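Local structure of Serine/threonine-protein kinase pknE (Mycobacterium tuberculosis, 2H34) at residues P94-F102 against L109-N117; T198-R206 against A216-E227. The protein phosphorylates serine and threonine residues of proteins at the expense of ATP, probably helping the bacterium survive in infected macrophages. All coordinates share one frame; numbering follows the deposited sequence.

Contact 1. Residues P94-F102 against L109-N117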
loop_
_atom_site.group_PDB
_atom_site.type_symbol
_atom_site.label_atom_id
_atom_site.label_comp_id
_atom_site.label_asym_id
_atom_site.label_seq_id
_atom_site.Cartn_x
_atom_site.Cartn_y
_atom_site.Cartn_z
ATOM N N PRO A 94 11.645 4.739 -6.621
ATOM C CA PRO A 94 11.005 6.042 -6.734
ATOM C C PRO A 94 9.514 6.135 -6.418
ATOM O O PRO A 94 8.988 7.242 -6.419
ATOM C CB PRO A 94 11.248 6.411 -8.202
ATOM C CG PRO A 94 11.269 5.149 -8.893
ATOM C CD PRO A 94 11.938 4.184 -7.949
ATOM N N HIS A 95 8.838 5.013 -6.175
ATOM C CA HIS A 95 7.426 5.040 -5.753
ATOM C C HIS A 95 7.306 4.797 -4.257
ATOM O O HIS A 95 6.238 4.467 -3.729
ATOM C CB HIS A 95 6.593 4.026 -6.525
ATOM C CG HIS A 95 6.716 4.179 -7.998
ATOM N ND1 HIS A 95 7.642 3.477 -8.739
ATOM C CD2 HIS A 95 6.089 5.009 -8.859
ATOM C CE1 HIS A 95 7.563 3.855 -10.001
ATOM N NE2 HIS A 95 6.629 4.782 -10.101
ATOM N N VAL A 96 8.430 4.953 -3.585
ATOM C CA VAL A 96 8.448 4.980 -2.158
ATOM C C VAL A 96 8.891 6.380 -1.786
ATOM O O VAL A 96 9.909 6.872 -2.286
ATOM C CB VAL A 96 9.352 3.876 -1.574
ATOM C CG1 VAL A 96 8.826 2.505 -1.956
ATOM C CG2 VAL A 96 10.767 4.032 -2.076
ATOM N N VAL A 97 8.085 7.023 -0.945
ATOM C CA VAL A 97 8.417 8.298 -0.330
ATOM C C VAL A 97 9.844 8.286 0.203
ATOM O O VAL A 97 10.210 7.391 0.961
ATOM C CB VAL A 97 7.456 8.614 0.836
ATOM C CG1 VAL A 97 7.796 9.959 1.460
ATOM C CG2 VAL A 97 6.007 8.598 0.361
ATOM N N PRO A 98 10.661 9.263 -0.231
ATOM C CA PRO A 98 12.010 9.502 0.287
ATOM C C PRO A 98 11.960 9.834 1.763
ATOM O O PRO A 98 11.085 10.603 2.179
ATOM C CB PRO A 98 12.457 10.740 -0.480
ATOM C CG PRO A 98 11.645 10.725 -1.714
ATOM C CD PRO A 98 10.322 10.200 -1.316
ATOM N N ILE A 99 12.869 9.252 2.547
ATOM C CA ILE A 99 13.016 9.630 3.952
ATOM C C ILE A 99 14.145 10.643 4.056
ATOM O O ILE A 99 15.275 10.351 3.652
ATOM C CB ILE A 99 13.339 8.416 4.855
ATOM C CG1 ILE A 99 12.204 7.381 4.839
ATOM C CG2 ILE A 99 13.659 8.854 6.286
ATOM C CD1 ILE A 99 10.810 7.943 4.704
ATOM N N HIS A 100 13.848 11.828 4.586
ATOM C CA HIS A 100 14.891 12.840 4.777
ATOM C C HIS A 100 15.789 12.530 5.942
ATOM O O HIS A 100 16.998 12.567 5.812
ATOM C CB HIS A 100 14.311 14.236 4.954
ATOM C CG HIS A 100 13.549 14.723 3.767
ATOM N ND1 HIS A 100 12.385 15.455 3.881
ATOM C CD2 HIS A 100 13.775 14.573 2.438
ATOM C CE1 HIS A 100 11.933 15.740 2.673
ATOM N NE2 HIS A 100 12.752 15.211 1.780
ATOM N N ASP A 101 15.192 12.224 7.083
ATOM C CA ASP A 101 15.942 12.126 8.318
ATOM C C ASP A 101 15.103 11.410 9.352
ATOM O O ASP A 101 13.905 11.221 9.151
ATOM C CB ASP A 101 16.293 13.536 8.807
ATOM C CG ASP A 101 17.304 13.540 9.931
ATOM O OD1 ASP A 101 18.043 12.550 10.101
ATOM O OD2 ASP A 101 17.354 14.555 10.652
ATOM N N PHE A 102 15.745 11.007 10.447
ATOM C CA PHE A 102 15.077 10.391 11.590
ATOM C C PHE A 102 16.005 10.348 12.809
ATOM O O PHE A 102 17.227 10.439 12.672
ATOM C CB PHE A 102 14.576 8.986 11.238
ATOM C CG PHE A 102 15.622 8.101 10.610
ATOM C CD1 PHE A 102 15.825 8.103 9.233
ATOM C CD2 PHE A 102 16.390 7.247 11.391
ATOM C CE1 PHE A 102 16.788 7.273 8.649
ATOM C CE2 PHE A 102 17.352 6.415 10.814
ATOM C CZ PHE A 102 17.549 6.431 9.446
ATOM N N LEU A 109 10.513 10.298 19.044
ATOM C CA LEU A 109 11.137 9.741 17.846
ATOM C C LEU A 109 10.398 10.192 16.596
ATOM O O LEU A 109 9.175 10.094 16.507
ATOM C CB LEU A 109 11.220 8.212 17.914
ATOM C CG LEU A 109 12.123 7.602 18.999
ATOM C CD1 LEU A 109 12.415 6.129 18.721
ATOM C CD2 LEU A 109 13.432 8.372 19.138
ATOM N N TYR A 110 11.155 10.693 15.632
ATOM C CA TYR A 110 10.575 11.300 14.455
ATOM C C TYR A 110 11.098 10.660 13.167
ATOM O O TYR A 110 12.186 10.074 13.146
ATOM C CB TYR A 110 10.845 12.809 14.474
ATOM C CG TYR A 110 12.271 13.209 14.136
ATOM C CD1 TYR A 110 13.296 13.109 15.079
ATOM C CD2 TYR A 110 12.589 13.705 12.869
ATOM C CE1 TYR A 110 14.603 13.482 14.759
ATOM C CE2 TYR A 110 13.888 14.078 12.541
ATOM C CZ TYR A 110 14.887 13.968 13.486
ATOM O OH TYR A 110 16.168 14.343 13.147
ATOM N N VAL A 111 10.291 10.755 12.109
ATOM C CA VAL A 111 10.723 10.453 10.745
ATOM C C VAL A 111 10.295 11.586 9.814
ATOM O O VAL A 111 9.110 11.890 9.683
ATOM C CB VAL A 111 10.180 9.100 10.234
ATOM C CG1 VAL A 111 10.584 8.884 8.789
ATOM C CG2 VAL A 111 10.698 7.950 11.092
ATOM N N ASP A 112 11.279 12.218 9.189
ATOM C CA ASP A 112 11.050 13.337 8.295
ATOM C C ASP A 112 11.098 12.838 6.867
ATOM O O ASP A 112 12.086 12.249 6.441
ATOM C CB ASP A 112 12.122 14.403 8.526
ATOM C CG ASP A 112 12.227 15.403 7.389
ATOM O OD1 ASP A 112 11.566 15.229 6.345
ATOM O OD2 ASP A 112 12.993 16.375 7.538
HETATM N N MSE A 113 10.034 13.094 6.118
HETATM C CA MSE A 113 9.942 12.606 4.746
HETATM C C MSE A 113 9.403 13.650 3.785
HETATM O O MSE A 113 8.784 14.632 4.200
HETATM C CB MSE A 113 9.074 11.355 4.690
HETATM C CG MSE A 113 7.957 11.378 5.694
HETATM SE SE MSE A 113 6.844 9.802 5.686
HETATM C CE MSE A 113 7.821 8.626 6.961
ATOM N N ARG A 114 9.661 13.414 2.500
ATOM C CA ARG A 114 9.143 14.203 1.381
ATOM C C ARG A 114 7.611 14.285 1.415
ATOM O O ARG A 114 6.922 13.285 1.651
ATOM C CB ARG A 114 9.641 13.569 0.073
ATOM C CG ARG A 114 9.336 14.304 -1.230
ATOM C CD ARG A 114 10.627 14.471 -2.028
ATOM N NE ARG A 114 10.487 14.204 -3.458
ATOM C CZ ARG A 114 11.479 14.332 -4.339
ATOM N NH1 ARG A 114 12.674 14.730 -3.936
ATOM N NH2 ARG A 114 11.286 14.061 -5.626
ATOM N N LEU A 115 7.084 15.487 1.204
ATOM C CA LEU A 115 5.642 15.694 1.211
ATOM C C LEU A 115 5.047 15.479 -0.167
ATOM O O LEU A 115 5.494 16.082 -1.141
ATOM C CB LEU A 115 5.297 17.106 1.679
ATOM C CG LEU A 115 3.841 17.489 1.391
ATOM C CD1 LEU A 115 2.959 17.263 2.617
ATOM C CD2 LEU A 115 3.742 18.921 0.873
ATOM N N ILE A 116 4.010 14.656 -0.241
ATOM C CA ILE A 116 3.392 14.386 -1.518
ATOM C C ILE A 116 1.948 14.825 -1.566
ATOM O O ILE A 116 1.229 14.701 -0.586
ATOM C CB ILE A 116 3.512 12.911 -1.886
ATOM C CG1 ILE A 116 4.985 12.542 -2.091
ATOM C CG2 ILE A 116 2.707 12.604 -3.139
ATOM C CD1 ILE A 116 5.733 13.464 -3.062
ATOM N N ASN A 117 1.555 15.347 -2.726
ATOM C CA ASN A 117 0.187 15.723 -3.030
ATOM C C ASN A 117 -0.530 14.609 -3.767
ATOM O O ASN A 117 0.098 13.745 -4.368
ATOM C CB ASN A 117 0.195 16.943 -3.931
ATOM C CG ASN A 117 0.290 18.245 -3.161
ATOM O OD1 ASN A 117 1.158 18.431 -2.298
ATOM N ND2 ASN A 117 -0.613 19.171 -3.486
#
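I99 and selenomethionine M113 lie side by side and point the same way, bringing I99 CD1 to 3.8 Å from M113 CE. The chain of M113 bends at chi3 (88°), which brings its methyl end to the isoleucine. V97 CG1 also reaches M113 CB, 3.7 Å away, the two side chains crossing at about a right angle. Farther along this face, V111 offers CG1 to I99 CG2 and CG2 to F102 CB.

The backbones form an antiparallel pair interrupted by a classic beta bulge: H100 and D101 both face D112, and D112 O accepts from both their amides. D112 N returns a bond to D101 O (2.8 Å), and beyond the strand pairing R114 N bonds to P98 O.

On the opposite face H100 ND1 donates to D112 OD1 (2.6 Å). The carboxylate stands almost perpendicular to the imidazole, yet its oxygen lies near the ring plane and is met on the syn side. Y110 OH donates to D101 OD2 at 2.8 Å, arriving from above the carboxylate plane, while F102 CA packs over the tyrosine ring as a CH-pi contact. At the exposed end P98 CG covers one face of the R114 guanidinium.

This hairpin of strands 99-105 and 108-114 closes one side of the five-stranded N-lobe sheet of the kinase fold. Strand 60-66 flanks 108-114 and carries K65, predicted to bind ATP, near V111; M113 occupies what is probably the gatekeeper position. D112 OD2 also bonds to Y36 OH, and A88 of helix 75-88 covers I99.

Contact 2. Residues T198-R206 against A216-E227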
loop_
_atom_site.group_PDB
_atom_site.type_symbol
_atom_site.label_atom_id
_atom_site.label_comp_id
_atom_site.label_asym_id
_atom_site.label_seq_id
_atom_site.Cartn_x
_atom_site.Cartn_y
_atom_site.Cartn_z
ATOM N N THR A 198 -7.419 -3.987 6.619
ATOM C CA THR A 198 -8.733 -4.651 6.526
ATOM C C THR A 198 -8.732 -5.944 5.747
ATOM O O THR A 198 -7.964 -6.119 4.787
ATOM C CB THR A 198 -9.841 -3.781 5.904
ATOM O OG1 THR A 198 -9.362 -3.225 4.675
ATOM C CG2 THR A 198 -10.343 -2.700 6.886
ATOM N N LEU A 199 -9.665 -6.806 6.151
ATOM C CA LEU A 199 -9.827 -8.147 5.617
ATOM C C LEU A 199 -10.085 -8.229 4.114
ATOM O O LEU A 199 -9.880 -9.295 3.521
ATOM C CB LEU A 199 -10.936 -8.876 6.370
ATOM C CG LEU A 199 -10.542 -9.554 7.681
ATOM C CD1 LEU A 199 -10.176 -8.545 8.768
ATOM C CD2 LEU A 199 -11.675 -10.435 8.141
ATOM N N TYR A 200 -10.531 -7.128 3.502
ATOM C CA TYR A 200 -10.834 -7.132 2.070
ATOM C C TYR A 200 -9.654 -7.589 1.225
ATOM O O TYR A 200 -9.854 -8.099 0.119
ATOM C CB TYR A 200 -11.259 -5.759 1.569
ATOM C CG TYR A 200 -12.557 -5.215 2.100
ATOM C CD1 TYR A 200 -13.724 -5.974 2.066
ATOM C CD2 TYR A 200 -12.629 -3.900 2.596
ATOM C CE1 TYR A 200 -14.930 -5.455 2.548
ATOM C CE2 TYR A 200 -13.828 -3.365 3.072
ATOM C CZ TYR A 200 -14.976 -4.146 3.044
ATOM O OH TYR A 200 -16.168 -3.637 3.513
ATOM N N TYR A 201 -8.435 -7.403 1.742
ATOM C CA TYR A 201 -7.207 -7.605 0.955
ATOM C C TYR A 201 -6.265 -8.666 1.542
ATOM O O TYR A 201 -5.074 -8.697 1.221
ATOM C CB TYR A 201 -6.488 -6.251 0.744
ATOM C CG TYR A 201 -7.446 -5.172 0.279
ATOM C CD1 TYR A 201 -8.056 -4.308 1.194
ATOM C CD2 TYR A 201 -7.802 -5.070 -1.059
ATOM C CE1 TYR A 201 -8.966 -3.363 0.782
ATOM C CE2 TYR A 201 -8.716 -4.121 -1.481
ATOM C CZ TYR A 201 -9.297 -3.276 -0.556
ATOM O OH TYR A 201 -10.209 -2.347 -0.982
HETATM N N MSE A 202 -6.808 -9.554 2.374
HETATM C CA MSE A 202 -5.973 -10.465 3.147
HETATM C C MSE A 202 -5.940 -11.896 2.656
HETATM O O MSE A 202 -6.972 -12.563 2.566
HETATM C CB MSE A 202 -6.384 -10.461 4.601
HETATM C CG MSE A 202 -5.574 -9.547 5.463
HETATM SE SE MSE A 202 -6.147 -9.837 7.306
HETATM C CE MSE A 202 -5.891 -7.933 7.930
ATOM N N ALA A 203 -4.729 -12.367 2.372
ATOM C CA ALA A 203 -4.481 -13.760 2.021
ATOM C C ALA A 203 -4.927 -14.664 3.158
ATOM O O ALA A 203 -4.909 -14.251 4.315
ATOM C CB ALA A 203 -3.001 -13.974 1.710
ATOM N N PRO A 204 -5.340 -15.897 2.827
ATOM C CA PRO A 204 -5.798 -16.823 3.839
ATOM C C PRO A 204 -4.705 -17.234 4.825
ATOM O O PRO A 204 -4.978 -17.346 6.013
ATOM C CB PRO A 204 -6.264 -18.021 3.017
ATOM C CG PRO A 204 -6.492 -17.489 1.651
ATOM C CD PRO A 204 -5.430 -16.492 1.485
ATOM N N GLU A 205 -3.475 -17.427 4.349
ATOM C CA GLU A 205 -2.398 -17.934 5.218
ATOM C C GLU A 205 -2.134 -17.055 6.446
ATOM O O GLU A 205 -1.476 -17.484 7.403
ATOM C CB GLU A 205 -1.100 -18.168 4.438
ATOM C CG GLU A 205 -0.484 -16.915 3.839
ATOM C CD GLU A 205 -0.962 -16.646 2.423
ATOM O OE1 GLU A 205 -2.083 -17.066 2.064
ATOM O OE2 GLU A 205 -0.211 -16.020 1.664
ATOM N N ARG A 206 -2.661 -15.833 6.411
ATOM C CA ARG A 206 -2.487 -14.884 7.501
ATOM C C ARG A 206 -3.377 -15.184 8.713
ATOM O O ARG A 206 -3.054 -14.795 9.839
ATOM C CB ARG A 206 -2.756 -13.476 6.998
ATOM C CG ARG A 206 -1.850 -13.043 5.869
ATOM C CD ARG A 206 -1.930 -11.537 5.659
ATOM N NE ARG A 206 -1.839 -10.813 6.925
ATOM C CZ ARG A 206 -1.931 -9.492 7.063
ATOM N NH1 ARG A 206 -2.119 -8.697 6.006
ATOM N NH2 ARG A 206 -1.837 -8.966 8.280
ATOM N N ALA A 216 2.562 -11.957 1.494
ATOM C CA ALA A 216 1.119 -11.762 1.299
ATOM C C ALA A 216 0.722 -10.513 0.492
ATOM O O ALA A 216 -0.417 -10.408 0.031
ATOM C CB ALA A 216 0.403 -11.778 2.635
ATOM N N ASP A 217 1.649 -9.577 0.307
ATOM C CA ASP A 217 1.358 -8.348 -0.458
ATOM C C ASP A 217 0.956 -8.557 -1.931
ATOM O O ASP A 217 0.129 -7.812 -2.464
ATOM C CB ASP A 217 2.488 -7.309 -0.333
ATOM C CG ASP A 217 3.876 -7.886 -0.576
ATOM O OD1 ASP A 217 4.816 -7.093 -0.824
ATOM O OD2 ASP A 217 4.046 -9.116 -0.503
ATOM N N ILE A 218 1.521 -9.580 -2.571
ATOM C CA ILE A 218 1.151 -9.955 -3.939
ATOM C C ILE A 218 -0.339 -10.275 -4.029
ATOM O O ILE A 218 -1.007 -9.875 -4.980
ATOM C CB ILE A 218 2.016 -11.146 -4.457
ATOM C CG1 ILE A 218 3.447 -10.673 -4.717
ATOM C CG2 ILE A 218 1.433 -11.748 -5.741
ATOM C CD1 ILE A 218 4.490 -11.653 -4.341
ATOM N N TYR A 219 -0.847 -10.979 -3.023
ATOM C CA TYR A 219 -2.267 -11.321 -2.936
ATOM C C TYR A 219 -3.070 -10.029 -2.826
ATOM O O TYR A 219 -3.980 -9.779 -3.629
ATOM C CB TYR A 219 -2.537 -12.212 -1.713
ATOM C CG TYR A 219 -3.960 -12.758 -1.581
ATOM C CD1 TYR A 219 -4.252 -14.065 -1.962
ATOM C CD2 TYR A 219 -4.995 -11.995 -1.036
ATOM C CE1 TYR A 219 -5.529 -14.595 -1.836
ATOM C CE2 TYR A 219 -6.286 -12.519 -0.912
ATOM C CZ TYR A 219 -6.537 -13.822 -1.321
ATOM O OH TYR A 219 -7.787 -14.390 -1.227
ATOM N N ALA A 220 -2.724 -9.217 -1.825
ATOM C CA ALA A 220 -3.392 -7.952 -1.585
ATOM C C ALA A 220 -3.487 -7.107 -2.870
ATOM O O ALA A 220 -4.580 -6.693 -3.276
ATOM C CB ALA A 220 -2.673 -7.202 -0.491
ATOM N N LEU A 221 -2.351 -6.903 -3.535
ATOM C CA LEU A 221 -2.308 -6.076 -4.750
ATOM C C LEU A 221 -3.292 -6.545 -5.819
ATOM O O LEU A 221 -3.844 -5.736 -6.569
ATOM C CB LEU A 221 -0.895 -6.029 -5.328
ATOM C CG LEU A 221 -0.565 -4.919 -6.322
ATOM C CD1 LEU A 221 -0.619 -3.570 -5.648
ATOM C CD2 LEU A 221 0.813 -5.138 -6.931
ATOM N N THR A 222 -3.511 -7.855 -5.874
ATOM C CA THR A 222 -4.393 -8.430 -6.874
ATOM C C THR A 222 -5.860 -8.125 -6.539
ATOM O O THR A 222 -6.643 -7.793 -7.436
ATOM C CB THR A 222 -4.130 -9.939 -7.057
ATOM O OG1 THR A 222 -2.723 -10.164 -7.111
ATOM C CG2 THR A 222 -4.748 -10.439 -8.337
ATOM N N CYS A 223 -6.224 -8.215 -5.259
ATOM C CA CYS A 223 -7.504 -7.675 -4.800
ATOM C C CYS A 223 -7.626 -6.182 -5.179
ATOM O O CYS A 223 -8.639 -5.746 -5.737
ATOM C CB CYS A 223 -7.656 -7.842 -3.291
ATOM S SG CYS A 223 -7.568 -9.550 -2.689
ATOM N N VAL A 224 -6.579 -5.407 -4.915
ATOM C CA VAL A 224 -6.621 -3.994 -5.234
ATOM C C VAL A 224 -6.827 -3.782 -6.740
ATOM O O VAL A 224 -7.668 -2.966 -7.151
ATOM C CB VAL A 224 -5.373 -3.248 -4.732
ATOM C CG1 VAL A 224 -5.373 -1.827 -5.255
ATOM C CG2 VAL A 224 -5.340 -3.233 -3.224
ATOM N N LEU A 225 -6.081 -4.530 -7.554
ATOM C CA LEU A 225 -6.238 -4.467 -9.000
ATOM C C LEU A 225 -7.687 -4.772 -9.370
ATOM O O LEU A 225 -8.326 -4.005 -10.100
ATOM C CB LEU A 225 -5.292 -5.454 -9.684
ATOM C CG LEU A 225 -5.455 -5.678 -11.199
ATOM C CD1 LEU A 225 -5.277 -4.395 -12.003
ATOM C CD2 LEU A 225 -4.495 -6.752 -11.685
ATOM N N TYR A 226 -8.202 -5.885 -8.840
ATOM C CA TYR A 226 -9.589 -6.265 -9.043
ATOM C C TYR A 226 -10.522 -5.092 -8.825
ATOM O O TYR A 226 -11.325 -4.751 -9.702
ATOM C CB TYR A 226 -9.987 -7.388 -8.098
ATOM C CG TYR A 226 -11.401 -7.903 -8.347
ATOM C CD1 TYR A 226 -11.660 -8.833 -9.359
ATOM C CD2 TYR A 226 -12.478 -7.451 -7.575
ATOM C CE1 TYR A 226 -12.951 -9.295 -9.586
ATOM C CE2 TYR A 226 -13.767 -7.911 -7.797
ATOM C CZ TYR A 226 -13.993 -8.832 -8.796
ATOM O OH TYR A 226 -15.267 -9.276 -9.017
ATOM N N GLU A 227 -10.399 -4.471 -7.652
ATOM C CA GLU A 227 -11.271 -3.366 -7.276
ATOM C C GLU A 227 -11.199 -2.193 -8.243
ATOM O O GLU A 227 -12.233 -1.590 -8.554
ATOM C CB GLU A 227 -10.987 -2.892 -5.856
ATOM C CG GLU A 227 -12.067 -1.955 -5.350
ATOM C CD GLU A 227 -11.973 -1.667 -3.869
ATOM O OE1 GLU A 227 -11.228 -2.385 -3.156
ATOM O OE2 GLU A 227 -12.662 -0.720 -3.426
#
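A216 sets its methyl CB against the aliphatic part of R206, 3.8 Å from R206 CD, with A203 CB a little farther off. The arginine bends at chi3 beyond this contact, and its NH1 forms a salt bridge with D159, the predicted catalytic proton acceptor. Selenomethionine M202 lies over a face of the guanidinium.

In the first turn of the helix, Y219 carries much of the packing. With CG anti to the backbone N (chi1 -174°), it turns one face of the ring to the A203 backbone. A203 CA stands 3.6 Å from the ring centroid, only 12° off the normal, a CH-pi contact over the centre of the face. A203 CB rests on Y219 CG at 3.6 Å, P204 CD approaches Y219 CE1 (3.8 Å), and Y201 O lies near the ring plane at the edge.

The same carbonyl oxygen meets A220, 3.3 Å from A220 CB, and also makes a CA-H...O contact with A220 CA. Y201 and A220 are the nearest CA pair here, 4.6 Å apart.

C223 CB and V224 CG2 then both touch the Y201 ring at CD2, the former at 3.6 Å, while Y200 CB lies over a ring face. At the last position E227 extends its chain to bring OE1 to the Y201 hydroxyl at the ring edge, ring and carboxylate nearly coplanar (3° apart); a hydrogen bond from OH to OE1 is likely, but its modelled length is too short to be trusted.

A203, P204 and E205 form the kinase APE motif, and E205 pairs with R280, as is usual in this family. Helix 217-230 runs through the C-lobe with helices 133-152 and 284-293 against its other sides, while helix 239-248 brings H246 to Y219 and C223.

Contact 1 belongs to the N-lobe and contact 2 to the C-lobe of a single kinase domain, on opposite sides of its centre. Their centres are 25 Å apart and their nearest atoms about 10 Å, without touching and with no shared strand or helix. Contact 1 comes first along the chain, and the end of its second segment, in the probable hinge region, leads toward the C-lobe, where contact 2 opens later. Helix 133-152 relates to both, touching H95 and V96 of the first and L221 and L225 of the second. Each reaches the active-site region from its own lobe: the hairpin lies by the predicted ATP-binding residues, whereas the 198-206 loop reaches the predicted proton acceptor.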